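Local coordinates for hypothetical protein DR0819 (Deinococcus radiodurans, PDB 1W3S) that probably takes part in DNA repair and RecF-pathway recombination as a RecO protein, and binds zinc, at residues 56-61 / 72-77; 35-40 / 68-73. All blocks are in the same frame, centred on the assembly; numbering follows the deposited sequence.

Contact 1 of 2, residues 56-61 / 72-77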
loop_
_atom_site.group_PDB
_atom_site.type_symbol
_atom_site.label_atom_id
_atom_site.label_comp_id
_atom_site.label_asym_id
_atom_site.label_seq_id
_atom_site.Cartn_x
_atom_site.Cartn_y
_atom_site.Cartn_z
ATOM N N VAL A 56 12.093 -7.013 10.122
ATOM C CA VAL A 56 13.300 -7.820 10.117
ATOM C C VAL A 56 14.535 -6.920 10.013
ATOM O O VAL A 56 14.474 -5.851 9.415
ATOM C CB VAL A 56 13.191 -8.853 8.949
ATOM C CG1 VAL A 56 14.334 -8.731 7.949
ATOM C CG2 VAL A 56 13.038 -10.250 9.486
ATOM N N GLY A 57 15.629 -7.345 10.642
ATOM C CA GLY A 57 16.936 -6.683 10.504
ATOM C C GLY A 57 17.901 -7.568 9.732
ATOM O O GLY A 57 18.121 -8.724 10.104
ATOM N N VAL A 58 18.449 -7.050 8.637
ATOM C CA VAL A 58 19.352 -7.842 7.792
ATOM C C VAL A 58 20.697 -7.178 7.507
ATOM O O VAL A 58 20.806 -5.949 7.394
ATOM C CB VAL A 58 18.739 -8.217 6.417
ATOM C CG1 VAL A 58 17.529 -9.077 6.594
ATOM C CG2 VAL A 58 18.415 -6.982 5.581
ATOM N N GLN A 59 21.711 -8.029 7.381
ATOM C CA GLN A 59 22.982 -7.623 6.815
ATOM C C GLN A 59 23.083 -8.258 5.452
ATOM O O GLN A 59 22.917 -9.460 5.303
ATOM C CB GLN A 59 24.180 -8.034 7.673
ATOM C CG GLN A 59 25.515 -7.639 7.001
ATOM C CD GLN A 59 26.670 -7.631 7.970
ATOM O OE1 GLN A 59 27.271 -8.689 8.239
ATOM N NE2 GLN A 59 26.980 -6.452 8.516
ATOM N N VAL A 60 23.422 -7.422 4.483
ATOM C CA VAL A 60 23.205 -7.722 3.094
ATOM C C VAL A 60 24.481 -7.351 2.306
ATOM O O VAL A 60 25.009 -6.250 2.447
ATOM C CB VAL A 60 21.885 -6.992 2.621
ATOM C CG1 VAL A 60 22.151 -5.664 1.941
ATOM C CG2 VAL A 60 21.044 -7.903 1.741
ATOM N N TYR A 61 24.999 -8.302 1.531
ATOM C CA TYR A 61 26.178 -8.074 0.703
ATOM C C TYR A 61 25.750 -7.934 -0.745
ATOM O O TYR A 61 24.964 -8.730 -1.232
ATOM C CB TYR A 61 27.198 -9.227 0.832
ATOM C CG TYR A 61 28.424 -9.023 -0.048
ATOM C CD1 TYR A 61 29.489 -8.209 0.372
ATOM C CD2 TYR A 61 28.493 -9.588 -1.312
ATOM C CE1 TYR A 61 30.593 -7.988 -0.440
ATOM C CE2 TYR A 61 29.586 -9.374 -2.132
ATOM C CZ TYR A 61 30.635 -8.576 -1.693
ATOM O OH TYR A 61 31.712 -8.375 -2.516
ATOM N N LYS A 72 23.204 -12.107 4.598
ATOM C CA LYS A 72 24.270 -12.765 5.340
ATOM C C LYS A 72 23.892 -13.060 6.773
ATOM O O LYS A 72 24.252 -14.107 7.303
ATOM C CB LYS A 72 25.560 -11.949 5.234
ATOM C CG LYS A 72 26.144 -11.995 3.826
ATOM C CD LYS A 72 26.148 -13.451 3.298
ATOM C CE LYS A 72 26.895 -13.614 2.012
ATOM N NZ LYS A 72 27.305 -15.039 1.843
ATOM N N GLN A 73 23.165 -12.153 7.406
ATOM C CA GLN A 73 22.504 -12.482 8.664
ATOM C C GLN A 73 21.169 -11.754 8.721
ATOM O O GLN A 73 20.974 -10.746 8.054
ATOM C CB GLN A 73 23.410 -12.208 9.886
ATOM C CG GLN A 73 23.815 -10.752 10.088
ATOM C CD GLN A 73 25.184 -10.596 10.781
ATOM O OE1 GLN A 73 25.381 -11.073 11.910
ATOM N NE2 GLN A 73 26.123 -9.917 10.102
ATOM N N ALA A 74 20.239 -12.316 9.481
ATOM C CA ALA A 74 18.868 -11.841 9.499
ATOM C C ALA A 74 18.299 -12.134 10.864
ATOM O O ALA A 74 18.326 -13.278 11.318
ATOM C CB ALA A 74 18.065 -12.533 8.434
ATOM N N VAL A 75 17.804 -11.087 11.515
ATOM C CA VAL A 75 17.262 -11.182 12.864
ATOM C C VAL A 75 15.820 -10.640 12.866
ATOM O O VAL A 75 15.539 -9.600 12.268
ATOM C CB VAL A 75 18.196 -10.437 13.895
ATOM C CG1 VAL A 75 18.085 -8.932 13.796
ATOM C CG2 VAL A 75 17.892 -10.865 15.293
ATOM N N LEU A 76 14.911 -11.370 13.510
ATOM C CA LEU A 76 13.511 -10.946 13.664
ATOM C C LEU A 76 13.410 -9.819 14.697
ATOM O O LEU A 76 13.680 -10.045 15.880
ATOM C CB LEU A 76 12.623 -12.135 14.099
ATOM C CG LEU A 76 11.191 -11.820 14.592
ATOM C CD1 LEU A 76 10.323 -11.202 13.503
ATOM C CD2 LEU A 76 10.524 -13.071 15.142
ATOM N N GLU A 77 13.008 -8.625 14.257
ATOM C CA GLU A 77 12.857 -7.468 15.157
ATOM C C GLU A 77 11.429 -7.254 15.709
ATOM O O GLU A 77 11.238 -6.555 16.705
ATOM C CB GLU A 77 13.321 -6.198 14.448
ATOM C CG GLU A 77 14.837 -6.093 14.325
ATOM C CD GLU A 77 15.284 -4.898 13.508
ATOM O OE1 GLU A 77 14.411 -4.130 13.043
ATOM O OE2 GLU A 77 16.516 -4.712 13.327
#
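Gly57 and Val75 face each other as a hydrogen-bonded pair of an antiparallel hairpin. Gly57 N gives a bond to Val75 O at 2.8 Å, and Val75 N answers to Gly57 O. Both are short and nearly straight. Two residues further on, Gln59 N binds Gln73 O at 2.9 Å. The pairing then changes. Lys72 N donates to Gln59 O at 2.8 Å, while Gln73 N reaches the same oxygen only weakly at 3.4 Å. Lys72 and Gln73 thus both oppose Gln59, a classic beta bulge.

CA-H groups add to the backbone bonds. Val58 CA lies 3.3 Å from Gln73 O, and Ala74 CA approaches Gly57 O.

Among polar side chains, Gln59 meets Gln73. With CG anti to the backbone N (chi1 177°) and the chain extended beyond it, the Gln59 amide is carried out beside that of Gln73; the planes are 69° apart. Gln73 NE2 sits close to Gln59 OE1, but the bond is bent, weak and doubtfully short. Gln73 NE2 also lies near Gln59 CB. An alanine in place of Gln59 would probably deprive Gln73 NE2 of the chain it lies against, and leave that amide freer to turn. Glu77 reaches Gly57 with an extended chain, its OE2 3.5 Å from Gly57 CA.

Apolar contact is slight. Val58 CG1 touches Ala74 CB at 4.0 Å on the face that also carries Val56 and Leu76.

The hairpin belongs to the N-terminal domain, whose family falls in the OB clan. Its cohesion here comes mainly from backbone bonds; the glutamine amides add at most a doubtful polar link.

Contact 2 of 2, residues 35-40 / 68-73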
loop_
_atom_site.group_PDB
_atom_site.type_symbol
_atom_site.label_atom_id
_atom_site.label_comp_id
_atom_site.label_asym_id
_atom_site.label_seq_id
_atom_site.Cartn_x
_atom_site.Cartn_y
_atom_site.Cartn_z
ATOM N N LYS A 35 15.323 -5.610 -2.782
ATOM C CA LYS A 35 15.212 -6.988 -3.263
ATOM C C LYS A 35 16.447 -7.786 -2.789
ATOM O O LYS A 35 17.584 -7.340 -2.945
ATOM C CB LYS A 35 15.122 -6.979 -4.792
ATOM C CG LYS A 35 13.910 -7.677 -5.388
ATOM C CD LYS A 35 13.915 -9.189 -5.099
ATOM C CE LYS A 35 13.234 -10.000 -6.212
ATOM N NZ LYS A 35 13.970 -9.913 -7.505
ATOM N N ALA A 36 16.232 -8.966 -2.226
ATOM C CA ALA A 36 17.319 -9.733 -1.611
ATOM C C ALA A 36 17.139 -11.248 -1.745
ATOM O O ALA A 36 16.045 -11.723 -2.056
ATOM C CB ALA A 36 17.444 -9.346 -0.141
ATOM N N ILE A 37 18.225 -11.993 -1.513
ATOM C CA ILE A 37 18.201 -13.466 -1.515
ATOM C C ILE A 37 18.949 -14.063 -0.321
ATOM O O ILE A 37 20.033 -13.621 0.040
ATOM C CB ILE A 37 18.736 -14.055 -2.864
ATOM C CG1 ILE A 37 18.655 -15.584 -2.868
ATOM C CG2 ILE A 37 20.167 -13.618 -3.165
ATOM C CD1 ILE A 37 18.621 -16.176 -4.265
ATOM N N ALA A 38 18.332 -15.060 0.299
ATOM C CA ALA A 38 18.954 -15.822 1.365
ATOM C C ALA A 38 19.175 -17.254 0.874
ATOM O O ALA A 38 18.223 -18.011 0.723
ATOM C CB ALA A 38 18.079 -15.806 2.606
ATOM N N ARG A 39 20.437 -17.600 0.623
ATOM C CA ARG A 39 20.837 -18.915 0.105
ATOM C C ARG A 39 20.601 -20.042 1.101
ATOM O O ARG A 39 20.447 -19.805 2.302
ATOM C CB ARG A 39 22.321 -18.900 -0.262
ATOM C CG ARG A 39 22.678 -17.936 -1.379
ATOM C CD ARG A 39 22.267 -18.413 -2.754
ATOM N NE ARG A 39 22.286 -17.330 -3.744
ATOM C CZ ARG A 39 22.099 -17.509 -5.054
ATOM N NH1 ARG A 39 21.867 -18.724 -5.551
ATOM N NH2 ARG A 39 22.132 -16.465 -5.876
ATOM N N GLY A 40 20.576 -21.274 0.599
ATOM C CA GLY A 40 20.467 -22.455 1.468
ATOM C C GLY A 40 20.835 -23.772 0.793
ATOM O O GLY A 40 21.626 -23.802 -0.159
ATOM N N LEU A 68 21.277 -9.456 -7.303
ATOM C CA LEU A 68 20.517 -9.521 -6.061
ATOM C C LEU A 68 21.455 -9.452 -4.871
ATOM O O LEU A 68 22.452 -10.174 -4.830
ATOM C CB LEU A 68 19.678 -10.802 -5.965
ATOM C CG LEU A 68 18.251 -10.749 -6.501
ATOM C CD1 LEU A 68 17.534 -12.017 -6.099
ATOM C CD2 LEU A 68 17.505 -9.535 -5.997
ATOM N N ALA A 69 21.119 -8.589 -3.909
ATOM C CA ALA A 69 21.840 -8.500 -2.654
ATOM C C ALA A 69 21.652 -9.800 -1.899
ATOM O O ALA A 69 20.590 -10.409 -1.958
ATOM C CB ALA A 69 21.340 -7.338 -1.844
ATOM N N SER A 70 22.688 -10.234 -1.193
ATOM C CA SER A 70 22.679 -11.537 -0.557
ATOM C C SER A 70 22.601 -11.389 0.952
ATOM O O SER A 70 23.411 -10.706 1.551
ATOM C CB SER A 70 23.918 -12.341 -0.959
ATOM O OG SER A 70 23.724 -13.720 -0.694
ATOM N N VAL A 71 21.624 -12.052 1.557
ATOM C CA VAL A 71 21.388 -11.957 2.992
ATOM C C VAL A 71 22.426 -12.781 3.764
ATOM O O VAL A 71 22.501 -14.001 3.630
ATOM C CB VAL A 71 19.934 -12.416 3.348
ATOM C CG1 VAL A 71 19.721 -12.467 4.839
ATOM C CG2 VAL A 71 18.905 -11.495 2.701
ATOM N N LYS A 72 23.204 -12.107 4.598
ATOM C CA LYS A 72 24.270 -12.765 5.340
ATOM C C LYS A 72 23.892 -13.060 6.773
ATOM O O LYS A 72 24.252 -14.107 7.303
ATOM C CB LYS A 72 25.560 -11.949 5.234
ATOM C CG LYS A 72 26.144 -11.995 3.826
ATOM C CD LYS A 72 26.148 -13.451 3.298
ATOM C CE LYS A 72 26.895 -13.614 2.012
ATOM N NZ LYS A 72 27.305 -15.039 1.843
ATOM N N GLN A 73 23.165 -12.153 7.406
ATOM C CA GLN A 73 22.504 -12.482 8.664
ATOM C C GLN A 73 21.169 -11.754 8.721
ATOM O O GLN A 73 20.974 -10.746 8.054
ATOM C CB GLN A 73 23.410 -12.208 9.886
ATOM C CG GLN A 73 23.815 -10.752 10.088
ATOM C CD GLN A 73 25.184 -10.596 10.781
ATOM O OE1 GLN A 73 25.381 -11.073 11.910
ATOM N NE2 GLN A 73 26.123 -9.917 10.102
#
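Lys35 lays its aliphatic chain against Leu68. Leu68 CD2 is the touching atom, 3.7 Å from Lys35 CB and equally close to Lys35 CD. The lysine chain bends at chi2, chi3 and chi4, so that it curls round this methyl and carries NZ to its neighbourhood as well. Lys35 also rests on Ile24 and Thr26 of strand 23-29.

Ala36 comes next and is buried. Its CB meets Val71 CG2 at 3.9 Å, and its CA makes a CH contact with Ala69 O.

Ile37 is the centre of the contact. Its N binds Ala69 O at 2.9 Å, with the donor nearly in line with the carbonyl. Its own O accepts Val71 N at 2.7 Å in a straight bond, although the donor is tilted 26° from the carbonyl plane. Ile37 therefore uses both backbone polar groups on strand 69-78, bonding on either side of Ser70, as a parallel pair does. The side chain works with Leu68. Ile37 CG1 is anti to the backbone N (chi1 -178°), which leaves CG2 on the side of Leu68, 4.0 Å from Leu68 CB. The two side chains meet at about a right angle. Ile37 CG2 also lies near Ala69 O.

Ala38 closes the strand. Its CB packs on Val71 CB at 3.9 Å and on Leu50 of a nearby loop. Arg39 follows in the loop; Ile37 CD1 lies over one face of its guanidinium, offset toward the rim.

These short segments diverge at 52°. Parallel pairing of the third strand with the fifth, beside the 55-61/69-78 hairpin, is consistent with an OB fold. The two backbone bonds at Ile37 fix the register, and apolar side chains pack beside them.

Overall arrangement
Contacts 1 and 2 meet on strand 69-78 and share Lys72 and Gln73. Their centres are 9 Å apart. The strand pairs with 32-38 in a parallel sense and with 55-61 in an antiparallel sense, so it lies between two strands that follow each other in the chain. Tyr61 O and Ser70 N, 2.7 Å apart, form a probable hydrogen bond where the contacts touch, and Val60 CG2 packs on Ala69 CB at 3.6 Å. Both contacts lie in the N-terminal RecO region. Both are away from the zinc site of Cys153, Cys156, Cys173 and Cys176, which is in the C-terminal region.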